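Local coordinates for 3-oxoacyl-(acyl-carrier protein) synthase II (Thermus thermophilus, PDB 1J3N) that probably catalyses the decarboxylative condensation of malonyl-ACP with a growing acyl chain, adding two carbons in each round of fatty acid elongation, at residues Gly107-Trp112 / Ala191-Ala196; Ala180-Ala185 / Val237-Glu242; Met195-Phe200 / Phe227-Gly232; Gly248-Ala253 / Ala354-Val359. All blocks are in the same frame, centred on the assembly; numbering follows the deposited sequence.

Contact 1 (Gly107-Trp112 / Ala191-Ala196); sequences GGMETW and AITPMA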
loop_
_atom_site.group_PDB
_atom_site.type_symbol
_atom_site.label_atom_id
_atom_site.label_comp_id
_atom_site.label_asym_id
_atom_site.label_seq_id
_atom_site.Cartn_x
_atom_site.Cartn_y
_atom_site.Cartn_z
ATOM N N GLY A 107 1.455 -3.071 10.068
ATOM C CA GLY A 107 0.575 -2.088 10.673
ATOM C C GLY A 107 0.498 -2.225 12.184
ATOM O O GLY A 107 1.493 -2.544 12.826
ATOM N N GLY A 108 -0.687 -2.014 12.749
ATOM C CA GLY A 108 -0.855 -2.082 14.194
ATOM C C GLY A 108 -0.859 -3.450 14.849
ATOM O O GLY A 108 -1.881 -3.893 15.373
ATOM N N MET A 109 0.295 -4.104 14.848
ATOM C CA MET A 109 0.444 -5.430 15.437
ATOM C C MET A 109 0.028 -5.501 16.920
ATOM O O MET A 109 -0.685 -6.420 17.319
ATOM C CB MET A 109 1.896 -5.890 15.278
ATOM C CG MET A 109 2.130 -7.378 15.508
ATOM S SD MET A 109 1.231 -8.436 14.347
ATOM C CE MET A 109 0.425 -9.538 15.506
ATOM N N GLU A 110 0.471 -4.547 17.738
ATOM C CA GLU A 110 0.103 -4.564 19.154
ATOM C C GLU A 110 -1.401 -4.382 19.325
ATOM O O GLU A 110 -2.027 -5.040 20.160
ATOM C CB GLU A 110 0.831 -3.464 19.935
ATOM C CG GLU A 110 2.346 -3.595 19.993
ATOM C CD GLU A 110 2.975 -2.661 21.026
ATOM O OE1 GLU A 110 2.445 -1.549 21.260
ATOM O OE2 GLU A 110 4.009 -3.039 21.601
ATOM N N THR A 111 -1.977 -3.492 18.521
ATOM C CA THR A 111 -3.408 -3.222 18.576
ATOM C C THR A 111 -4.196 -4.467 18.194
ATOM O O THR A 111 -5.238 -4.766 18.783
ATOM C CB THR A 111 -3.788 -2.051 17.631
ATOM O OG1 THR A 111 -3.185 -0.842 18.107
ATOM C CG2 THR A 111 -5.305 -1.868 17.579
ATOM N N TRP A 112 -3.691 -5.203 17.210
ATOM C CA TRP A 112 -4.355 -6.421 16.776
ATOM C C TRP A 112 -4.443 -7.427 17.923
ATOM O O TRP A 112 -5.471 -8.076 18.109
ATOM C CB TRP A 112 -3.609 -7.053 15.594
ATOM C CG TRP A 112 -4.132 -6.644 14.237
ATOM C CD1 TRP A 112 -3.503 -5.859 13.309
ATOM C CD2 TRP A 112 -5.363 -7.068 13.634
ATOM N NE1 TRP A 112 -4.264 -5.775 12.162
ATOM C CE2 TRP A 112 -5.411 -6.507 12.336
ATOM C CE3 TRP A 112 -6.429 -7.866 14.066
ATOM C CZ2 TRP A 112 -6.486 -6.726 11.460
ATOM C CZ3 TRP A 112 -7.502 -8.085 13.195
ATOM C CH2 TRP A 112 -7.518 -7.515 11.907
ATOM N N ALA A 191 6.493 -4.631 14.959
ATOM C CA ALA A 191 6.005 -5.993 15.108
ATOM C C ALA A 191 6.744 -6.883 16.113
ATOM O O ALA A 191 6.686 -8.117 16.023
ATOM C CB ALA A 191 5.971 -6.668 13.746
ATOM N N ILE A 192 7.446 -6.277 17.061
ATOM C CA ILE A 192 8.125 -7.071 18.072
ATOM C C ILE A 192 7.050 -7.395 19.102
ATOM O O ILE A 192 6.906 -6.710 20.122
ATOM C CB ILE A 192 9.295 -6.298 18.724
ATOM C CG1 ILE A 192 10.374 -6.021 17.665
ATOM C CG2 ILE A 192 9.887 -7.110 19.878
ATOM C CD1 ILE A 192 11.651 -5.364 18.205
ATOM N N THR A 193 6.261 -8.418 18.786
ATOM C CA THR A 193 5.178 -8.863 19.649
ATOM C C THR A 193 5.168 -10.392 19.709
ATOM O O THR A 193 5.773 -11.070 18.868
ATOM C CB THR A 193 3.801 -8.336 19.145
ATOM O OG1 THR A 193 3.417 -9.023 17.948
ATOM C CG2 THR A 193 3.880 -6.853 18.857
ATOM N N PRO A 194 4.494 -10.956 20.717
ATOM C CA PRO A 194 4.428 -12.416 20.871
ATOM C C PRO A 194 3.931 -13.131 19.620
ATOM O O PRO A 194 4.531 -14.112 19.163
ATOM C CB PRO A 194 3.466 -12.600 22.043
ATOM C CG PRO A 194 3.639 -11.340 22.844
ATOM C CD PRO A 194 3.766 -10.267 21.798
ATOM N N MET A 195 2.834 -12.625 19.066
ATOM C CA MET A 195 2.224 -13.230 17.888
ATOM C C MET A 195 3.011 -13.123 16.591
ATOM O O MET A 195 2.959 -14.029 15.768
ATOM C CB MET A 195 0.818 -12.661 17.679
ATOM C CG MET A 195 0.113 -13.181 16.435
ATOM S SD MET A 195 -1.635 -12.748 16.447
ATOM C CE MET A 195 -2.305 -14.094 15.501
ATOM N N ALA A 196 3.725 -12.022 16.398
ATOM C CA ALA A 196 4.501 -11.830 15.171
ATOM C C ALA A 196 5.807 -12.618 15.191
ATOM O O ALA A 196 6.164 -13.267 14.210
ATOM C CB ALA A 196 4.792 -10.359 14.964
HETATM O O HOH W 1 6.363 -4.014 20.466
#
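Met109 and Ala191 bring the two backbones nearest each other, their CA atoms 5.6 Å apart, where the first turn of helix 109-122 meets the loop that leads into helix 194-202. The starts of two helices of the thiolase-type N-terminal half thus lie side by side, with Gly108 and Thr193 at their N-cap positions. Met109 carries most of the contact. Its CG, anti to the backbone N (chi1 -165°), lies 3.2 Å from Thr193 OG1 and 4.0 Å from Ala196 CB. The chain then bends twice, and Met109 CE ends 3.8 Å from Met195 CG, the two methionine side chains crossing at about a right angle. A long, pliable thioether suits such an uneven buried surface; an alanine here would probably open a gap between Thr193, Met195 and Ala196 and leave Met195 freer to shift. Small residues on the other side, Ala191 and Ala196, let the methionine come close. Glu110 touches from the more open flank, its CG 3.8 Å from Thr193 CG2, while its carboxylate reaches out to a salt bridge with Arg70. A water 2.8 Å from Glu110 OE2 also donates to Ile192 O and so links the two segments. The second subunit closes the neighbourhood, since its Trp112 packs on Met109 and stacks with Trp112. Threonine fits its N-cap place because its hydroxyl can serve the helix end: Thr193 OG1 bonds to Glu113 and accepts a weak 3.4 Å bond from Ala196 N.

Contact 2 (Ala180-Ala185 / Val237-Glu242); sequences ADLVLA and VLEAYE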
loop_
_atom_site.group_PDB
_atom_site.type_symbol
_atom_site.label_atom_id
_atom_site.label_comp_id
_atom_site.label_asym_id
_atom_site.label_seq_id
_atom_site.Cartn_x
_atom_site.Cartn_y
_atom_site.Cartn_z
ATOM N N ALA A 180 3.504 16.784 -6.442
ATOM C CA ALA A 180 3.978 17.360 -5.193
ATOM C C ALA A 180 5.390 17.881 -5.401
ATOM O O ALA A 180 6.082 17.460 -6.331
ATOM C CB ALA A 180 3.966 16.293 -4.082
ATOM N N ASP A 181 5.817 18.798 -4.538
ATOM C CA ASP A 181 7.162 19.352 -4.631
ATOM C C ASP A 181 8.054 18.801 -3.534
ATOM O O ASP A 181 9.274 18.759 -3.673
ATOM C CB ASP A 181 7.108 20.874 -4.556
ATOM C CG ASP A 181 6.243 21.451 -5.638
ATOM O OD1 ASP A 181 6.380 20.969 -6.782
ATOM O OD2 ASP A 181 5.437 22.366 -5.356
ATOM N N LEU A 182 7.432 18.373 -2.444
ATOM C CA LEU A 182 8.167 17.807 -1.325
ATOM C C LEU A 182 7.321 16.671 -0.759
ATOM O O LEU A 182 6.098 16.778 -0.694
ATOM C CB LEU A 182 8.412 18.893 -0.270
ATOM C CG LEU A 182 9.475 18.638 0.802
ATOM C CD1 LEU A 182 9.857 19.939 1.483
ATOM C CD2 LEU A 182 8.947 17.623 1.810
ATOM N N VAL A 183 7.966 15.577 -0.364
ATOM C CA VAL A 183 7.241 14.444 0.193
ATOM C C VAL A 183 7.988 13.766 1.343
ATOM O O VAL A 183 9.195 13.543 1.264
ATOM C CB VAL A 183 6.950 13.364 -0.894
ATOM C CG1 VAL A 183 6.298 12.135 -0.244
ATOM C CG2 VAL A 183 6.032 13.934 -1.985
ATOM N N LEU A 184 7.274 13.461 2.423
ATOM C CA LEU A 184 7.892 12.748 3.537
ATOM C C LEU A 184 7.551 11.292 3.219
ATOM O O LEU A 184 6.384 10.909 3.224
ATOM C CB LEU A 184 7.280 13.166 4.882
ATOM C CG LEU A 184 7.429 14.608 5.387
ATOM C CD1 LEU A 184 6.814 14.706 6.775
ATOM C CD2 LEU A 184 8.891 15.020 5.437
ATOM N N ALA A 185 8.569 10.493 2.914
ATOM C CA ALA A 185 8.356 9.099 2.541
ATOM C C ALA A 185 9.274 8.134 3.273
ATOM O O ALA A 185 10.384 8.489 3.670
ATOM C CB ALA A 185 8.556 8.936 1.029
ATOM N N VAL A 237 12.994 13.172 3.573
ATOM C CA VAL A 237 12.366 14.321 2.938
ATOM C C VAL A 237 12.817 14.302 1.474
ATOM O O VAL A 237 13.994 14.484 1.196
ATOM C CB VAL A 237 12.826 15.657 3.583
ATOM C CG1 VAL A 237 12.250 16.837 2.808
ATOM C CG2 VAL A 237 12.379 15.723 5.039
ATOM N N LEU A 238 11.897 14.045 0.547
ATOM C CA LEU A 238 12.250 14.052 -0.872
ATOM C C LEU A 238 11.793 15.420 -1.353
ATOM O O LEU A 238 10.750 15.912 -0.931
ATOM C CB LEU A 238 11.536 12.941 -1.638
ATOM C CG LEU A 238 11.863 11.501 -1.237
ATOM C CD1 LEU A 238 11.392 10.575 -2.357
ATOM C CD2 LEU A 238 13.361 11.327 -1.005
ATOM N N GLU A 239 12.571 16.032 -2.235
ATOM C CA GLU A 239 12.271 17.385 -2.675
ATOM C C GLU A 239 12.730 17.638 -4.102
ATOM O O GLU A 239 13.780 17.145 -4.531
ATOM C CB GLU A 239 13.000 18.345 -1.730
ATOM C CG GLU A 239 12.374 19.700 -1.485
ATOM C CD GLU A 239 13.212 20.533 -0.509
ATOM O OE1 GLU A 239 13.812 19.948 0.419
ATOM O OE2 GLU A 239 13.267 21.767 -0.662
ATOM N N ALA A 240 11.941 18.407 -4.839
ATOM C CA ALA A 240 12.300 18.751 -6.205
ATOM C C ALA A 240 13.585 19.565 -6.063
ATOM O O ALA A 240 13.686 20.412 -5.172
ATOM C CB ALA A 240 11.199 19.595 -6.838
ATOM N N TYR A 241 14.565 19.294 -6.919
ATOM C CA TYR A 241 15.852 19.993 -6.872
ATOM C C TYR A 241 15.709 21.512 -6.817
ATOM O O TYR A 241 16.407 22.184 -6.051
ATOM C CB TYR A 241 16.699 19.632 -8.090
ATOM C CG TYR A 241 17.959 20.461 -8.202
ATOM C CD1 TYR A 241 19.042 20.237 -7.356
ATOM C CD2 TYR A 241 18.057 21.492 -9.141
ATOM C CE1 TYR A 241 20.194 21.015 -7.438
ATOM C CE2 TYR A 241 19.205 22.278 -9.229
ATOM C CZ TYR A 241 20.269 22.034 -8.375
ATOM O OH TYR A 241 21.409 22.812 -8.449
ATOM N N GLU A 242 14.813 22.039 -7.648
ATOM C CA GLU A 242 14.564 23.473 -7.718
ATOM C C GLU A 242 14.097 24.027 -6.377
ATOM O O GLU A 242 14.570 25.071 -5.917
ATOM C CB GLU A 242 13.510 23.761 -8.789
ATOM C CG GLU A 242 13.960 23.440 -10.210
ATOM C CD GLU A 242 15.091 24.334 -10.685
ATOM O OE1 GLU A 242 14.908 25.571 -10.687
ATOM O OE2 GLU A 242 16.159 23.803 -11.059
#
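Leu182 CG and Val237 CG1 both stand anti to their backbone N (chi1 -164° and 175°) in the antiparallel pairing of strands 182-189 and 232-240, in the sheet of the N-terminal half of the layered thiolase fold. From Leu182 CG, the CD2 branch comes 3.5 Å from Val237 CG1, the two side chains crossing obliquely. Val237 uses its other branch on Leu184, whose CD2 lies 3.6 Å from Val237 CG2 with the two side chains side by side. Leu182, Leu184, Val237 and Glu239 share one face of the sheet, where helix 70-86 packs on Leu184 and Val237; Val183 and Leu238 point to the other, against helix 163-176. Branched aliphatic residues suit both buried faces. Glu239 belongs among them only through its stem, for its CG sits 3.8 Å from Leu182 CG, while the carboxylate is met by Arg247, His243 and Thr7. An alanine in place of Leu182 would probably leave a gap beside Val237 and take away the leucine carbons that lie against the Glu239 stem. Val183 and Leu238 form a hydrogen-bonded pair: Leu238 N reaches Val183 O at 2.8 Å, almost straight at 177°, and Val183 N returns the bond to Leu238 O. One more backbone bond lies beyond the paired residues, just before helix 241-246. There, Asp181 O accepts from Ala240 N at 2.9 Å and also receives a CA-H...O contact from Glu239 CA at 3.4 Å.

Contact 3 (Met195-Phe200 / Phe227-Gly232); sequences MAIGAF and FVMGEG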
loop_
_atom_site.group_PDB
_atom_site.type_symbol
_atom_site.label_atom_id
_atom_site.label_comp_id
_atom_site.label_asym_id
_atom_site.label_seq_id
_atom_site.Cartn_x
_atom_site.Cartn_y
_atom_site.Cartn_z
ATOM N N MET A 195 2.834 -12.625 19.066
ATOM C CA MET A 195 2.224 -13.230 17.888
ATOM C C MET A 195 3.011 -13.123 16.591
ATOM O O MET A 195 2.959 -14.029 15.768
ATOM C CB MET A 195 0.818 -12.661 17.679
ATOM C CG MET A 195 0.113 -13.181 16.435
ATOM S SD MET A 195 -1.635 -12.748 16.447
ATOM C CE MET A 195 -2.305 -14.094 15.501
ATOM N N ALA A 196 3.725 -12.022 16.398
ATOM C CA ALA A 196 4.501 -11.830 15.171
ATOM C C ALA A 196 5.807 -12.618 15.191
ATOM O O ALA A 196 6.164 -13.267 14.210
ATOM C CB ALA A 196 4.792 -10.359 14.964
ATOM N N ILE A 197 6.532 -12.548 16.299
ATOM C CA ILE A 197 7.777 -13.287 16.394
ATOM C C ILE A 197 7.423 -14.767 16.434
ATOM O O ILE A 197 8.160 -15.611 15.924
ATOM C CB ILE A 197 8.579 -12.878 17.649
ATOM C CG1 ILE A 197 9.025 -11.416 17.502
ATOM C CG2 ILE A 197 9.792 -13.799 17.827
ATOM C CD1 ILE A 197 9.955 -10.918 18.580
ATOM N N GLY A 198 6.278 -15.075 17.031
ATOM C CA GLY A 198 5.842 -16.458 17.095
ATOM C C GLY A 198 5.563 -16.977 15.694
ATOM O O GLY A 198 5.991 -18.071 15.324
ATOM N N ALA A 199 4.849 -16.175 14.911
ATOM C CA ALA A 199 4.494 -16.525 13.538
ATOM C C ALA A 199 5.719 -16.734 12.643
ATOM O O ALA A 199 5.782 -17.701 11.881
ATOM C CB ALA A 199 3.598 -15.447 12.955
ATOM N N PHE A 200 6.683 -15.820 12.725
ATOM C CA PHE A 200 7.898 -15.927 11.923
ATOM C C PHE A 200 8.769 -17.074 12.432
ATOM O O PHE A 200 9.565 -17.636 11.681
ATOM C CB PHE A 200 8.686 -14.612 11.963
ATOM C CG PHE A 200 8.166 -13.561 11.021
ATOM C CD1 PHE A 200 8.383 -13.670 9.649
ATOM C CD2 PHE A 200 7.462 -12.463 11.503
ATOM C CE1 PHE A 200 7.908 -12.696 8.767
ATOM C CE2 PHE A 200 6.980 -11.482 10.629
ATOM C CZ PHE A 200 7.206 -11.601 9.260
ATOM N N PHE A 227 16.883 -14.468 9.728
ATOM C CA PHE A 227 17.052 -13.091 10.166
ATOM C C PHE A 227 16.592 -12.790 11.587
ATOM O O PHE A 227 16.047 -13.651 12.284
ATOM C CB PHE A 227 16.407 -12.119 9.151
ATOM C CG PHE A 227 14.907 -12.145 9.115
ATOM C CD1 PHE A 227 14.160 -11.462 10.069
ATOM C CD2 PHE A 227 14.237 -12.812 8.096
ATOM C CE1 PHE A 227 12.772 -11.437 10.004
ATOM C CE2 PHE A 227 12.854 -12.794 8.026
ATOM C CZ PHE A 227 12.120 -12.102 8.985
ATOM N N VAL A 228 16.873 -11.567 12.024
ATOM C CA VAL A 228 16.496 -11.111 13.354
ATOM C C VAL A 228 15.493 -9.999 13.111
ATOM O O VAL A 228 15.707 -9.146 12.249
ATOM C CB VAL A 228 17.714 -10.549 14.129
ATOM C CG1 VAL A 228 17.286 -10.088 15.526
ATOM C CG2 VAL A 228 18.791 -11.613 14.238
ATOM N N MET A 229 14.388 -10.012 13.845
ATOM C CA MET A 229 13.391 -8.971 13.639
ATOM C C MET A 229 13.806 -7.705 14.358
ATOM O O MET A 229 14.212 -7.744 15.517
ATOM C CB MET A 229 12.014 -9.402 14.143
ATOM C CG MET A 229 10.903 -8.453 13.677
ATOM S SD MET A 229 9.365 -8.627 14.604
ATOM C CE MET A 229 8.571 -9.967 13.710
ATOM N N GLY A 230 13.700 -6.586 13.652
ATOM C CA GLY A 230 14.043 -5.299 14.219
ATOM C C GLY A 230 12.807 -4.430 14.144
ATOM O O GLY A 230 11.788 -4.840 13.598
ATOM N N GLU A 231 12.877 -3.239 14.709
ATOM C CA GLU A 231 11.741 -2.339 14.677
ATOM C C GLU A 231 12.301 -0.953 14.437
ATOM O O GLU A 231 13.511 -0.732 14.559
ATOM C CB GLU A 231 10.983 -2.367 16.010
ATOM C CG GLU A 231 11.668 -1.605 17.127
ATOM C CD GLU A 231 10.944 -1.730 18.453
ATOM O OE1 GLU A 231 9.699 -1.864 18.440
ATOM O OE2 GLU A 231 11.615 -1.677 19.508
ATOM N N GLY A 232 11.425 -0.025 14.092
ATOM C CA GLY A 232 11.865 1.331 13.855
ATOM C C GLY A 232 11.155 1.962 12.682
ATOM O O GLY A 232 10.128 1.461 12.207
#
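Helix 194-202 rests on the loop that runs into strand 232-240, and Met229 of that loop reaches across to Phe200, Ile197 and Ala196. The methionine leaves the backbone extended and turns at its last torsion (chi3 -86°), which swings CE in front of the helix. Met229 CE comes within 3.5 Å of Phe200 CD2, the two side chains crossing at about a right angle. The same methyl lies 4.0 Å from Ala196 CB, and Met229 SD is equally far from Ile197 CG1. An alanine on the helix leaves room for the thioether, while the branched isoleucine flanks it. Phe200 also takes part in an offset edge-to-face aromatic pair, with the edge of Phe227 turned toward its face, centroids 5.9 Å apart and planes at 67°. By comparison with related condensing enzymes, this apolar cluster beside the dimer interface probably helps to line the acyl-chain pocket, and apolar rings and a thioether suit such a lining. Ile132 of the second subunit packs on Phe200. Leu206 touches both phenyl groups, and the ring of Phe227 meets that of His338. Between the two phenylalanines the nearest approach is from Phe227 CZ to Phe200 CD1, at 4.1 Å.

Contact 4 (Gly248-Ala253 / Ala354-Val359); sequences GARIYA and ALYHGV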
loop_
_atom_site.group_PDB
_atom_site.type_symbol
_atom_site.label_atom_id
_atom_site.label_comp_id
_atom_site.label_asym_id
_atom_site.label_seq_id
_atom_site.Cartn_x
_atom_site.Cartn_y
_atom_site.Cartn_z
ATOM N N GLY A 248 18.088 27.079 -0.294
ATOM C CA GLY A 248 19.440 26.845 0.182
ATOM C C GLY A 248 19.647 25.584 1.006
ATOM O O GLY A 248 20.531 25.540 1.870
ATOM N N ALA A 249 18.860 24.549 0.713
ATOM C CA ALA A 249 18.913 23.282 1.435
ATOM C C ALA A 249 20.201 22.474 1.325
ATOM O O ALA A 249 20.908 22.517 0.322
ATOM C CB ALA A 249 17.748 22.410 1.002
ATOM N N ARG A 250 20.499 21.727 2.378
ATOM C CA ARG A 250 21.671 20.869 2.371
ATOM C C ARG A 250 21.171 19.621 1.659
ATOM O O ARG A 250 20.179 19.020 2.075
ATOM C CB ARG A 250 22.105 20.530 3.801
ATOM C CG ARG A 250 23.325 19.612 3.875
ATOM C CD ARG A 250 22.961 18.170 4.215
ATOM N NE ARG A 250 22.611 18.032 5.627
ATOM C CZ ARG A 250 21.404 18.263 6.133
ATOM N NH1 ARG A 250 20.404 18.635 5.344
ATOM N NH2 ARG A 250 21.201 18.142 7.440
ATOM N N ILE A 251 21.836 19.249 0.574
ATOM C CA ILE A 251 21.434 18.077 -0.190
ATOM C C ILE A 251 22.372 16.906 0.095
ATOM O O ILE A 251 23.589 17.012 -0.071
ATOM C CB ILE A 251 21.418 18.409 -1.695
ATOM C CG1 ILE A 251 20.344 19.464 -1.961
ATOM C CG2 ILE A 251 21.181 17.159 -2.520
ATOM C CD1 ILE A 251 20.373 20.027 -3.360
ATOM N N TYR A 252 21.794 15.794 0.536
ATOM C CA TYR A 252 22.567 14.606 0.867
ATOM C C TYR A 252 22.954 13.813 -0.371
ATOM O O TYR A 252 24.048 13.243 -0.442
ATOM C CB TYR A 252 21.764 13.711 1.800
ATOM C CG TYR A 252 21.633 14.242 3.201
ATOM C CD1 TYR A 252 22.742 14.301 4.049
ATOM C CD2 TYR A 252 20.394 14.627 3.706
ATOM C CE1 TYR A 252 22.614 14.719 5.370
ATOM C CE2 TYR A 252 20.255 15.048 5.021
ATOM C CZ TYR A 252 21.366 15.086 5.848
ATOM O OH TYR A 252 21.222 15.459 7.166
ATOM N N ALA A 253 22.043 13.776 -1.334
ATOM C CA ALA A 253 22.255 13.050 -2.579
ATOM C C ALA A 253 21.033 13.203 -3.471
ATOM O O ALA A 253 20.045 13.844 -3.101
ATOM C CB ALA A 253 22.488 11.572 -2.290
ATOM N N ALA A 354 26.252 7.060 3.191
ATOM C CA ALA A 354 27.531 6.573 2.682
ATOM C C ALA A 354 28.015 7.440 1.514
ATOM O O ALA A 354 29.212 7.666 1.368
ATOM C CB ALA A 354 27.411 5.125 2.237
ATOM N N LEU A 355 27.087 7.909 0.681
ATOM C CA LEU A 355 27.443 8.757 -0.459
ATOM C C LEU A 355 27.869 10.141 0.009
ATOM O O LEU A 355 28.896 10.673 -0.413
ATOM C CB LEU A 355 26.252 8.911 -1.410
ATOM C CG LEU A 355 25.798 7.722 -2.258
ATOM C CD1 LEU A 355 24.506 8.079 -2.972
ATOM C CD2 LEU A 355 26.873 7.363 -3.262
ATOM N N TYR A 356 27.048 10.719 0.878
ATOM C CA TYR A 356 27.270 12.042 1.444
ATOM C C TYR A 356 28.570 12.152 2.263
ATOM O O TYR A 356 29.340 13.099 2.099
ATOM C CB TYR A 356 26.067 12.389 2.325
ATOM C CG TYR A 356 26.107 13.756 2.959
ATOM C CD1 TYR A 356 25.851 14.901 2.210
ATOM C CD2 TYR A 356 26.399 13.904 4.313
ATOM C CE1 TYR A 356 25.883 16.166 2.792
ATOM C CE2 TYR A 356 26.436 15.165 4.911
ATOM C CZ TYR A 356 26.177 16.293 4.143
ATOM O OH TYR A 356 26.221 17.543 4.726
ATOM N N HIS A 357 28.809 11.181 3.141
ATOM C CA HIS A 357 29.992 11.173 4.010
ATOM C C HIS A 357 31.252 10.557 3.395
ATOM O O HIS A 357 32.354 10.738 3.916
ATOM C CB HIS A 357 29.679 10.430 5.312
ATOM C CG HIS A 357 28.657 11.105 6.174
ATOM N ND1 HIS A 357 28.860 12.346 6.738
ATOM C CD2 HIS A 357 27.442 10.690 6.606
ATOM C CE1 HIS A 357 27.816 12.665 7.483
ATOM N NE2 HIS A 357 26.943 11.676 7.422
ATOM N N GLY A 358 31.093 9.820 2.301
ATOM C CA GLY A 358 32.245 9.205 1.670
ATOM C C GLY A 358 32.845 8.056 2.460
ATOM O O GLY A 358 34.051 7.807 2.387
ATOM N N VAL A 359 32.011 7.363 3.229
ATOM C CA VAL A 359 32.456 6.215 4.012
ATOM C C VAL A 359 31.389 5.143 3.830
ATOM O O VAL A 359 30.188 5.434 3.874
ATOM C CB VAL A 359 32.587 6.533 5.525
ATOM C CG1 VAL A 359 33.007 5.273 6.276
ATOM C CG2 VAL A 359 33.614 7.641 5.757
#
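Tyr252 and Tyr356 make the tight part of this contact, a T-shaped pair in which the edge of Tyr252 meets the face of Tyr356, centroids 4.8 Å apart and planes at 72°. Tyr252 CD1 sits 3.5 Å above the Tyr356 plane, over the ring centre. Tyr356 CG stands anti to its backbone N (chi1 -178°), pointing from the helix to the loop, and the ring beyond it turns a face to Tyr252; Tyr356 CB also comes within 3.5 Å of Tyr252 O. Beside the pair, Leu355 CD1 touches Ala253 CB at 4.1 Å, a smaller apolar patch where alanine gives the leucine space. The Arg250 side is looser and partly exposed. Its chain crosses Tyr356 at about a right angle, with Arg250 CD 3.4 Å from Tyr356 OH. The guanidinium folds back over Tyr252, whose CZ lies near its centre. Asp85 is the polar partner of both, since its carboxylate bonds to Tyr252 OH and its backbone O to Arg250 NH2. Tyrosine suits the place of Tyr252, giving an edge to Tyr356 and a hydroxyl to Asp85. Thus an edge-to-face pair fastens the C-terminal turn of helix 343-357 to the entry of strand 253-262, a helix packed at the end of a strand inside the sheet, as in the layered thiolase fold.

Overall arrangement
Contacts 1, 2 and 3 are buried, whereas contact 4 is only partly so. Contacts 1 and 3 share helix 194-202 through Met195 and Ala196, lie with centres 9 Å apart and both reach the second subunit; Ala191 O of one packs 3.1 Å from Met229 SD of the other. Contact 2, with its centre about 31 Å from that of contact 1, depends instead on main-chain bonds between strands, and the chain passes from its strand 182-189 into helix 194-202. Contact 4 lies in series after it, its centre about 16 Å from that of contact 2, touching it where Tyr241 meets Ile251. Methionines and phenylalanines thus serve the dimer side, aliphatic residues the sheet, and tyrosines with an arginine the outer border.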